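Beta-N-acetylhexosaminidase (Streptomyces plicatus, PDB 1JAK) is a family 20 glycoside hydrolase that removes terminal beta-linked N-acetylhexosamine residues from glycans, probably by substrate-assisted catalysis. Local coordinates at residues K16-P21 / L130-E135; P40-R45 / P143-G148; D25-A30 / V123-Q128. All coordinates share one frame; numbering follows the deposited sequence.

All three contacts tie together parts of the N-terminal alpha/beta domain, away from the inhibitor-binding residues of the barrel. All are largely buried; the exposed members are Lys16 in contact 1 and Arg42 in contact 2, while contact 3 has none. Contact 2 joins two strands, 41-42 and 145-153, by regular backbone hydrogen bonds, with Tyr41 and Val146 on one face, and Leu145 and Arg42 on the other. Contact 1 lies next to it, about 10 Å between centres. It is mostly proline packing with one weak bond. Contact 3 uses a glutamine side chain to hold loop 25-30. Contacts 1 and 3 both involve helix 116-129 or its exit. They also meet C-terminal helices, 493-499 for contact 1, and 465-474 and 482-490 for contact 3.

Contact 1. Residues K16-P21 / L130-E135; sequences KAPVRP and LPPAVE
Pro18 of the N-terminal segment 16-21 packs against Pro131 and Pro132, which follow the end of helix 116-129. The apolar part of the contact is made by these three proline rings. Pro18 CD touches Pro131 CB at 3.9 Å, and the two rings cross obliquely. The same Pro18 CD meets Pro132 CD at 3.9 Å, here tip to tip. One carbon of Pro18 therefore serves both rings.

The polar part centres on the carbonyl of Lys16. Ala133 N donates to Lys16 O at 3.1 Å, but the angle at the hydrogen is only 127°, and the bond is weak. Carbon atoms also gather round this oxygen. Pro132 CD lies 3.4 Å from Lys16 O, and Ala133 CB is 3.6 Å from Lys16 O. The end of the Lys16 side chain leads away from the other segment; it is Lys16 O that touches Pro132 and Ala133.

Within 130-135 the backbone holds its own shape. Val134 N bonds to Pro131 O at 2.9 Å and Glu135 N to Pro132 O at 3.0 Å, as expected of the short 3-10 turn 132-135. This turn presents Ala133 N to the incoming chain.

The contact is plain packing of the N-terminal segment on the domain, far from the inhibitor. Behind it, Pro131, Ala133 and Val134 rest on Trp144, just before strand 145-153. Pro132 touches Pro494 and Tyr495 of helix 493-499, and Leu130 O accepts a bond from Tyr495 OH. Leu130 and Val134 also pack on Leu68 of helix 55-72.

Contact 2. Residues P40-R45 / P143-G148; sequences PYRITR and PWLVAG
Tyr41 and Val146 form an antiparallel hydrogen-bonded pair, and Arg42 and Leu145 the non-hydrogen-bonded pair beside it. Tyr41 N donates to Val146 O, and Val146 N donates back to Tyr41 O, both at 2.9 Å. Ile43 N continues the pattern to Trp144 O at 3.0 Å. Trp144 is the centre of an inverse gamma turn. A water bridges the two segments, donating to Ile43 O and accepting from Trp144 N.

The side chains of the bridged pairs divide between two faces. On one, Arg42 lies across Leu145 and Pro143. Its chi1 of -168° turns CG anti to the backbone N, which places Arg42 CG 3.8 Å from Leu145 CD2. The extended chain carries the guanidinium on to Pro143, whose CB sits over one face, 3.4 Å from Arg42 NH2.

On the other face, Tyr41 and Val146 meet through their CB atoms. The phenol of Tyr41 leads away, and its OH bonds to Thr47. Pro40 CB lies 3.0 Å from Val146 O. Beyond the bridged pairs, Ile43 CB packs on Trp144 CB at 3.7 Å, while Ile43 O lies at the edge of the indole, in its plane.

This pairing adds strand 41-42 to the mixed sheet of the N-terminal domain. Tyr41 and Val146 rest on Val109 of strand 108-113. Helix 116-129 covers Val146 with Leu126 and Leu129, and helix 55-72 meets Ile43 and Trp144.

Contact 3. Residues D25-A30 / V123-Q128; sequences DRVIPA and VQTLRQ
Gln128 reaches from helix 116-129 to the backbone of Ile28 and pairs its side-chain amide with both polar backbone atoms of that residue through two hydrogen bonds. Helix 116-129 belongs to the alpha/beta domain that precedes the catalytic barrel. Gln128 CG lies anti to its own carbonyl carbon (chi1 -78°), and the chain beyond is extended toward the loop. Ile28 N donates to Gln128 OE1 at 2.8 Å, with an angle of 159° at the hydrogen. In return, Gln128 NE2 donates to Ile28 O at 2.9 Å, in the plane of that carbonyl. The two bonds fix the rotation of the amide. An alanine in place of Gln128 would probably leave Ile28 N and Ile28 O without these partners and the loop less firmly held.

Val27 has the next largest share of the buried surface. Its CB comes within 3.5 Å of Gln128 OE1, and its CG1 lies 4.1 Å from Gln128 CB. Val27 O bonds to Arg488 of helix 482-490.

CB of Ile28 turns away from helix 116-129, and the side chain packs on Tyr485, Arg488 and Leu489 of helix 482-490 and on Pro467 and Glu471 of helix 465-474. The loop thus lies between helix 116-129 and these two C-terminal helices. On the side of helix 116-129, Thr125 CG2 is a looser neighbour, 4.4 Å from Val27 CG1.

Contact 1. Residues K16-P21 / L130-E135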
loop_
_atom_site.group_PDB
_atom_site.type_symbol
_atom_site.label_atom_id
_atom_site.label_comp_id
_atom_site.label_asym_id
_atom_site.label_seq_id
_atom_site.Cartn_x
_atom_site.Cartn_y
_atom_site.Cartn_z
ATOM N N LYS A 16 -28.459 0.823 -1.522
ATOM C CA LYS A 16 -27.875 -0.262 -0.735
ATOM C C LYS A 16 -28.102 -1.655 -1.315
ATOM O O LYS A 16 -27.237 -2.528 -1.215
ATOM C CB LYS A 16 -28.419 -0.215 0.697
ATOM C CG LYS A 16 -28.136 1.084 1.450
ATOM C CD LYS A 16 -28.921 2.261 0.884
ATOM C CE LYS A 16 -28.658 3.534 1.678
ATOM N NZ LYS A 16 -29.401 4.707 1.132
ATOM N N ALA A 17 -29.268 -1.867 -1.914
ATOM C CA ALA A 17 -29.595 -3.160 -2.501
ATOM C C ALA A 17 -30.316 -2.949 -3.826
ATOM O O ALA A 17 -31.538 -3.086 -3.908
ATOM C CB ALA A 17 -30.471 -3.961 -1.544
ATOM N N PRO A 18 -29.561 -2.609 -4.882
ATOM C CA PRO A 18 -30.093 -2.367 -6.227
ATOM C C PRO A 18 -30.979 -3.490 -6.753
ATOM O O PRO A 18 -30.774 -4.662 -6.436
ATOM C CB PRO A 18 -28.832 -2.198 -7.069
ATOM C CG PRO A 18 -27.858 -1.612 -6.099
ATOM C CD PRO A 18 -28.095 -2.440 -4.866
ATOM N N VAL A 19 -31.964 -3.117 -7.563
ATOM C CA VAL A 19 -32.878 -4.084 -8.158
ATOM C C VAL A 19 -32.108 -4.970 -9.131
ATOM O O VAL A 19 -32.306 -6.184 -9.177
ATOM C CB VAL A 19 -34.015 -3.373 -8.929
ATOM C CG1 VAL A 19 -34.885 -4.399 -9.643
ATOM C CG2 VAL A 19 -34.850 -2.540 -7.971
ATOM N N ARG A 20 -31.224 -4.347 -9.905
ATOM C CA ARG A 20 -30.418 -5.064 -10.887
ATOM C C ARG A 20 -28.941 -5.037 -10.492
ATOM O O ARG A 20 -28.512 -4.186 -9.713
ATOM C CB ARG A 20 -30.609 -4.429 -12.266
ATOM C CG ARG A 20 -32.060 -4.431 -12.729
ATOM C CD ARG A 20 -32.291 -5.372 -13.907
ATOM N NE ARG A 20 -31.671 -6.686 -13.738
ATOM C CZ ARG A 20 -31.905 -7.515 -12.723
ATOM N NH1 ARG A 20 -32.751 -7.178 -11.760
ATOM N NH2 ARG A 20 -31.294 -8.691 -12.676
ATOM N N PRO A 21 -28.143 -5.974 -11.025
ATOM C CA PRO A 21 -26.717 -6.009 -10.691
ATOM C C PRO A 21 -25.940 -4.835 -11.275
ATOM O O PRO A 21 -26.286 -4.315 -12.337
ATOM C CB PRO A 21 -26.264 -7.344 -11.272
ATOM C CG PRO A 21 -27.130 -7.486 -12.477
ATOM C CD PRO A 21 -28.490 -7.056 -11.963
ATOM N N LEU A 130 -20.836 -7.548 -6.460
ATOM C CA LEU A 130 -21.949 -7.774 -5.546
ATOM C C LEU A 130 -22.412 -6.400 -5.059
ATOM O O LEU A 130 -21.669 -5.421 -5.165
ATOM C CB LEU A 130 -21.492 -8.640 -4.367
ATOM C CG LEU A 130 -21.276 -10.117 -4.707
ATOM C CD1 LEU A 130 -20.532 -10.815 -3.578
ATOM C CD2 LEU A 130 -22.629 -10.776 -4.948
ATOM N N PRO A 131 -23.649 -6.303 -4.537
ATOM C CA PRO A 131 -24.217 -5.043 -4.039
ATOM C C PRO A 131 -23.600 -4.535 -2.737
ATOM O O PRO A 131 -22.995 -5.298 -1.987
ATOM C CB PRO A 131 -25.697 -5.377 -3.885
ATOM C CG PRO A 131 -25.649 -6.815 -3.456
ATOM C CD PRO A 131 -24.622 -7.404 -4.403
ATOM N N PRO A 132 -23.758 -3.231 -2.451
ATOM C CA PRO A 132 -23.224 -2.589 -1.243
ATOM C C PRO A 132 -23.592 -3.314 0.049
ATOM O O PRO A 132 -22.844 -3.280 1.023
ATOM C CB PRO A 132 -23.833 -1.189 -1.299
ATOM C CG PRO A 132 -23.969 -0.937 -2.765
ATOM C CD PRO A 132 -24.498 -2.256 -3.273
ATOM N N ALA A 133 -24.753 -3.962 0.051
ATOM C CA ALA A 133 -25.222 -4.686 1.228
ATOM C C ALA A 133 -24.223 -5.749 1.681
ATOM O O ALA A 133 -24.242 -6.175 2.834
ATOM C CB ALA A 133 -26.574 -5.336 0.932
ATOM N N VAL A 134 -23.347 -6.167 0.773
ATOM C CA VAL A 134 -22.354 -7.189 1.090
ATOM C C VAL A 134 -21.396 -6.733 2.197
ATOM O O VAL A 134 -20.737 -7.556 2.842
ATOM C CB VAL A 134 -21.546 -7.579 -0.181
ATOM C CG1 VAL A 134 -20.561 -6.475 -0.543
ATOM C CG2 VAL A 134 -20.826 -8.906 0.035
ATOM N N GLU A 135 -21.341 -5.423 2.429
ATOM C CA GLU A 135 -20.463 -4.847 3.447
ATOM C C GLU A 135 -21.038 -4.899 4.865
ATOM O O GLU A 135 -20.315 -4.676 5.836
ATOM C CB GLU A 135 -20.154 -3.383 3.114
ATOM C CG GLU A 135 -19.435 -3.141 1.792
ATOM C CD GLU A 135 -18.037 -3.733 1.752
ATOM O OE1 GLU A 135 -17.437 -3.952 2.828
ATOM O OE2 GLU A 135 -17.533 -3.967 0.636
#

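Contact 2. Residues P40-R45 / P143-G148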
loop_
_atom_site.group_PDB
_atom_site.type_symbol
_atom_site.label_atom_id
_atom_site.label_comp_id
_atom_site.label_asym_id
_atom_site.label_seq_id
_atom_site.Cartn_x
_atom_site.Cartn_y
_atom_site.Cartn_z
ATOM N N PRO A 40 -27.137 -12.800 -15.059
ATOM C CA PRO A 40 -26.192 -12.778 -13.943
ATOM C C PRO A 40 -26.259 -14.045 -13.108
ATOM O O PRO A 40 -27.100 -14.919 -13.342
ATOM C CB PRO A 40 -26.653 -11.571 -13.146
ATOM C CG PRO A 40 -28.145 -11.681 -13.273
ATOM C CD PRO A 40 -28.323 -11.978 -14.753
ATOM N N TYR A 41 -25.352 -14.146 -12.144
ATOM C CA TYR A 41 -25.355 -15.268 -11.224
ATOM C C TYR A 41 -25.978 -14.701 -9.964
ATOM O O TYR A 41 -25.875 -13.499 -9.699
ATOM C CB TYR A 41 -23.941 -15.754 -10.900
ATOM C CG TYR A 41 -23.928 -16.818 -9.818
ATOM C CD1 TYR A 41 -24.579 -18.039 -10.010
ATOM C CD2 TYR A 41 -23.298 -16.595 -8.594
ATOM C CE1 TYR A 41 -24.604 -19.010 -9.010
ATOM C CE2 TYR A 41 -23.317 -17.561 -7.585
ATOM C CZ TYR A 41 -23.973 -18.765 -7.800
ATOM O OH TYR A 41 -24.007 -19.721 -6.808
ATOM N N ARG A 42 -26.628 -15.555 -9.188
ATOM C CA ARG A 42 -27.247 -15.112 -7.955
ATOM C C ARG A 42 -26.833 -16.070 -6.854
ATOM O O ARG A 42 -27.104 -17.267 -6.935
ATOM C CB ARG A 42 -28.770 -15.123 -8.094
ATOM C CG ARG A 42 -29.510 -14.422 -6.971
ATOM C CD ARG A 42 -30.964 -14.859 -6.954
ATOM N NE ARG A 42 -31.826 -13.928 -6.235
ATOM C CZ ARG A 42 -32.528 -12.960 -6.816
ATOM N NH1 ARG A 42 -32.472 -12.791 -8.133
ATOM N NH2 ARG A 42 -33.299 -12.168 -6.083
ATOM N N ILE A 43 -26.152 -15.557 -5.836
ATOM C CA ILE A 43 -25.746 -16.411 -4.730
ATOM C C ILE A 43 -26.992 -16.682 -3.893
ATOM O O ILE A 43 -27.719 -15.749 -3.541
ATOM C CB ILE A 43 -24.697 -15.723 -3.825
ATOM C CG1 ILE A 43 -23.488 -15.284 -4.654
ATOM C CG2 ILE A 43 -24.259 -16.680 -2.723
ATOM C CD1 ILE A 43 -22.405 -14.594 -3.836
ATOM N N THR A 44 -27.255 -17.953 -3.601
ATOM C CA THR A 44 -28.404 -18.312 -2.776
ATOM C C THR A 44 -27.910 -19.070 -1.546
ATOM O O THR A 44 -26.744 -19.456 -1.477
ATOM C CB THR A 44 -29.447 -19.152 -3.564
ATOM O OG1 THR A 44 -28.834 -20.326 -4.101
ATOM C CG2 THR A 44 -30.037 -18.324 -4.701
ATOM N N ARG A 45 -28.798 -19.276 -0.578
ATOM C CA ARG A 45 -28.447 -19.933 0.677
ATOM C C ARG A 45 -27.612 -21.204 0.588
ATOM O O ARG A 45 -26.766 -21.445 1.446
ATOM C CB ARG A 45 -29.716 -20.212 1.494
ATOM C CG ARG A 45 -30.579 -21.354 0.978
ATOM C CD ARG A 45 -31.952 -21.347 1.650
ATOM N NE ARG A 45 -31.869 -21.248 3.106
ATOM C CZ ARG A 45 -31.414 -22.209 3.906
ATOM N NH1 ARG A 45 -30.994 -23.361 3.395
ATOM N NH2 ARG A 45 -31.379 -22.019 5.218
ATOM N N PRO A 143 -30.672 -8.628 -3.274
ATOM C CA PRO A 143 -30.239 -9.867 -3.934
ATOM C C PRO A 143 -28.727 -9.894 -4.138
ATOM O O PRO A 143 -28.113 -8.853 -4.375
ATOM C CB PRO A 143 -30.974 -9.828 -5.276
ATOM C CG PRO A 143 -32.110 -8.875 -5.049
ATOM C CD PRO A 143 -31.491 -7.821 -4.193
ATOM N N TRP A 144 -28.136 -11.082 -4.064
ATOM C CA TRP A 144 -26.694 -11.232 -4.243
ATOM C C TRP A 144 -26.389 -11.523 -5.705
ATOM O O TRP A 144 -25.964 -12.620 -6.067
ATOM C CB TRP A 144 -26.182 -12.353 -3.335
ATOM C CG TRP A 144 -26.580 -12.126 -1.910
ATOM C CD1 TRP A 144 -27.416 -12.901 -1.153
ATOM C CD2 TRP A 144 -26.214 -11.010 -1.090
ATOM N NE1 TRP A 144 -27.595 -12.331 0.087
ATOM C CE2 TRP A 144 -26.868 -11.171 0.152
ATOM C CE3 TRP A 144 -25.397 -9.887 -1.286
ATOM C CZ2 TRP A 144 -26.731 -10.250 1.195
ATOM C CZ3 TRP A 144 -25.261 -8.970 -0.248
ATOM C CH2 TRP A 144 -25.925 -9.159 0.979
ATOM N N LEU A 145 -26.603 -10.510 -6.540
ATOM C CA LEU A 145 -26.401 -10.614 -7.977
ATOM C C LEU A 145 -24.997 -10.258 -8.451
ATOM O O LEU A 145 -24.357 -9.352 -7.918
ATOM C CB LEU A 145 -27.406 -9.711 -8.695
ATOM C CG LEU A 145 -28.884 -10.035 -8.476
ATOM C CD1 LEU A 145 -29.749 -8.890 -8.987
ATOM C CD2 LEU A 145 -29.222 -11.333 -9.185
ATOM N N VAL A 146 -24.538 -10.984 -9.464
ATOM C CA VAL A 146 -23.231 -10.763 -10.069
ATOM C C VAL A 146 -23.445 -10.702 -11.579
ATOM O O VAL A 146 -23.791 -11.705 -12.204
ATOM C CB VAL A 146 -22.255 -11.915 -9.754
ATOM C CG1 VAL A 146 -20.891 -11.626 -10.378
ATOM C CG2 VAL A 146 -22.129 -12.090 -8.247
ATOM N N ALA A 147 -23.248 -9.520 -12.155
ATOM C CA ALA A 147 -23.430 -9.320 -13.590
ATOM C C ALA A 147 -22.850 -10.466 -14.418
ATOM O O ALA A 147 -21.785 -11.000 -14.106
ATOM C CB ALA A 147 -22.800 -7.998 -14.013
ATOM N N GLY A 148 -23.561 -10.838 -15.478
ATOM C CA GLY A 148 -23.103 -11.919 -16.328
ATOM C C GLY A 148 -22.048 -11.494 -17.332
ATOM O O GLY A 148 -22.035 -10.352 -17.791
HETATM O O HOH W 1 -29.613 -13.660 -3.547
#

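Contact 3. Residues D25-A30 / V123-Q128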
loop_
_atom_site.group_PDB
_atom_site.type_symbol
_atom_site.label_atom_id
_atom_site.label_comp_id
_atom_site.label_asym_id
_atom_site.label_seq_id
_atom_site.Cartn_x
_atom_site.Cartn_y
_atom_site.Cartn_z
ATOM N N ASP A 25 -18.358 -3.860 -15.696
ATOM C CA ASP A 25 -17.153 -3.040 -15.813
ATOM C C ASP A 25 -17.006 -2.014 -14.696
ATOM O O ASP A 25 -15.984 -1.330 -14.610
ATOM C CB ASP A 25 -17.162 -2.288 -17.144
ATOM C CG ASP A 25 -18.156 -1.139 -17.149
ATOM O OD1 ASP A 25 -19.362 -1.390 -16.953
ATOM O OD2 ASP A 25 -17.733 0.021 -17.341
ATOM N N ARG A 26 -18.018 -1.899 -13.845
ATOM C CA ARG A 26 -17.979 -0.907 -12.779
ATOM C C ARG A 26 -17.178 -1.345 -11.562
ATOM O O ARG A 26 -17.728 -1.552 -10.479
ATOM C CB ARG A 26 -19.407 -0.528 -12.375
ATOM C CG ARG A 26 -19.503 0.721 -11.510
ATOM C CD ARG A 26 -20.866 1.379 -11.672
ATOM N NE ARG A 26 -21.079 1.829 -13.047
ATOM C CZ ARG A 26 -22.208 2.367 -13.496
ATOM N NH1 ARG A 26 -23.244 2.523 -12.682
ATOM N NH2 ARG A 26 -22.304 2.747 -14.763
ATOM N N VAL A 27 -15.867 -1.475 -11.747
ATOM C CA VAL A 27 -14.979 -1.877 -10.661
ATOM C C VAL A 27 -13.671 -1.094 -10.739
ATOM O O VAL A 27 -13.300 -0.582 -11.798
ATOM C CB VAL A 27 -14.652 -3.387 -10.721
ATOM C CG1 VAL A 27 -15.928 -4.203 -10.873
ATOM C CG2 VAL A 27 -13.711 -3.667 -11.856
ATOM N N ILE A 28 -12.978 -1.002 -9.609
ATOM C CA ILE A 28 -11.703 -0.296 -9.542
ATOM C C ILE A 28 -10.702 -1.236 -8.884
ATOM O O ILE A 28 -10.978 -1.782 -7.818
ATOM C CB ILE A 28 -11.799 0.985 -8.679
ATOM C CG1 ILE A 28 -12.816 1.957 -9.282
ATOM C CG2 ILE A 28 -10.428 1.654 -8.589
ATOM C CD1 ILE A 28 -13.113 3.162 -8.396
ATOM N N PRO A 29 -9.533 -1.447 -9.510
ATOM C CA PRO A 29 -9.066 -0.885 -10.786
ATOM C C PRO A 29 -9.879 -1.367 -11.988
ATOM O O PRO A 29 -10.478 -2.441 -11.958
ATOM C CB PRO A 29 -7.622 -1.383 -10.880
ATOM C CG PRO A 29 -7.215 -1.556 -9.451
ATOM C CD PRO A 29 -8.445 -2.176 -8.837
ATOM N N ALA A 30 -9.891 -0.573 -13.052
ATOM C CA ALA A 30 -10.596 -0.964 -14.265
ATOM C C ALA A 30 -9.937 -2.258 -14.751
ATOM O O ALA A 30 -8.713 -2.338 -14.842
ATOM C CB ALA A 30 -10.453 0.126 -15.323
ATOM N N VAL A 123 -11.261 -12.263 -6.374
ATOM C CA VAL A 123 -12.199 -12.085 -5.271
ATOM C C VAL A 123 -12.441 -10.598 -5.024
ATOM O O VAL A 123 -13.567 -10.185 -4.763
ATOM C CB VAL A 123 -11.670 -12.756 -3.975
ATOM C CG1 VAL A 123 -12.449 -12.258 -2.759
ATOM C CG2 VAL A 123 -11.810 -14.271 -4.089
ATOM N N GLN A 124 -11.389 -9.788 -5.120
ATOM C CA GLN A 124 -11.539 -8.354 -4.903
ATOM C C GLN A 124 -12.478 -7.751 -5.948
ATOM O O GLN A 124 -13.181 -6.783 -5.680
ATOM C CB GLN A 124 -10.179 -7.652 -4.956
ATOM C CG GLN A 124 -9.173 -8.149 -3.918
ATOM C CD GLN A 124 -9.749 -8.196 -2.509
ATOM O OE1 GLN A 124 -10.553 -7.347 -2.123
ATOM N NE2 GLN A 124 -9.325 -9.185 -1.731
ATOM N N THR A 125 -12.479 -8.322 -7.145
ATOM C CA THR A 125 -13.364 -7.843 -8.194
ATOM C C THR A 125 -14.784 -8.306 -7.882
ATOM O O THR A 125 -15.742 -7.537 -7.997
ATOM C CB THR A 125 -12.928 -8.386 -9.564
ATOM O OG1 THR A 125 -11.704 -7.747 -9.945
ATOM C CG2 THR A 125 -13.997 -8.121 -10.623
ATOM N N LEU A 126 -14.911 -9.564 -7.471
ATOM C CA LEU A 126 -16.217 -10.126 -7.145
ATOM C C LEU A 126 -16.954 -9.326 -6.075
ATOM O O LEU A 126 -18.160 -9.092 -6.187
ATOM C CB LEU A 126 -16.064 -11.581 -6.688
ATOM C CG LEU A 126 -17.345 -12.302 -6.252
ATOM C CD1 LEU A 126 -18.352 -12.329 -7.405
ATOM C CD2 LEU A 126 -17.000 -13.721 -5.817
ATOM N N ARG A 127 -16.241 -8.891 -5.039
ATOM C CA ARG A 127 -16.894 -8.142 -3.973
ATOM C C ARG A 127 -17.415 -6.785 -4.442
ATOM O O ARG A 127 -18.258 -6.180 -3.783
ATOM C CB ARG A 127 -15.958 -7.983 -2.764
ATOM C CG ARG A 127 -14.692 -7.204 -3.024
ATOM C CD ARG A 127 -13.669 -7.412 -1.902
ATOM N NE ARG A 127 -14.138 -6.951 -0.593
ATOM C CZ ARG A 127 -13.340 -6.749 0.453
ATOM N NH1 ARG A 127 -12.035 -6.968 0.343
ATOM N NH2 ARG A 127 -13.840 -6.316 1.605
ATOM N N GLN A 128 -16.922 -6.309 -5.584
ATOM C CA GLN A 128 -17.392 -5.040 -6.126
ATOM C C GLN A 128 -18.568 -5.266 -7.082
ATOM O O GLN A 128 -19.367 -4.360 -7.318
ATOM C CB GLN A 128 -16.254 -4.296 -6.834
ATOM C CG GLN A 128 -15.306 -3.603 -5.856
ATOM C CD GLN A 128 -14.278 -2.726 -6.551
ATOM O OE1 GLN A 128 -14.601 -2.005 -7.495
ATOM N NE2 GLN A 128 -13.038 -2.766 -6.072
HETATM O O HOH W 2 -19.247 -1.633 -7.453
HETATM O O HOH W 3 -16.840 -1.074 -8.229
#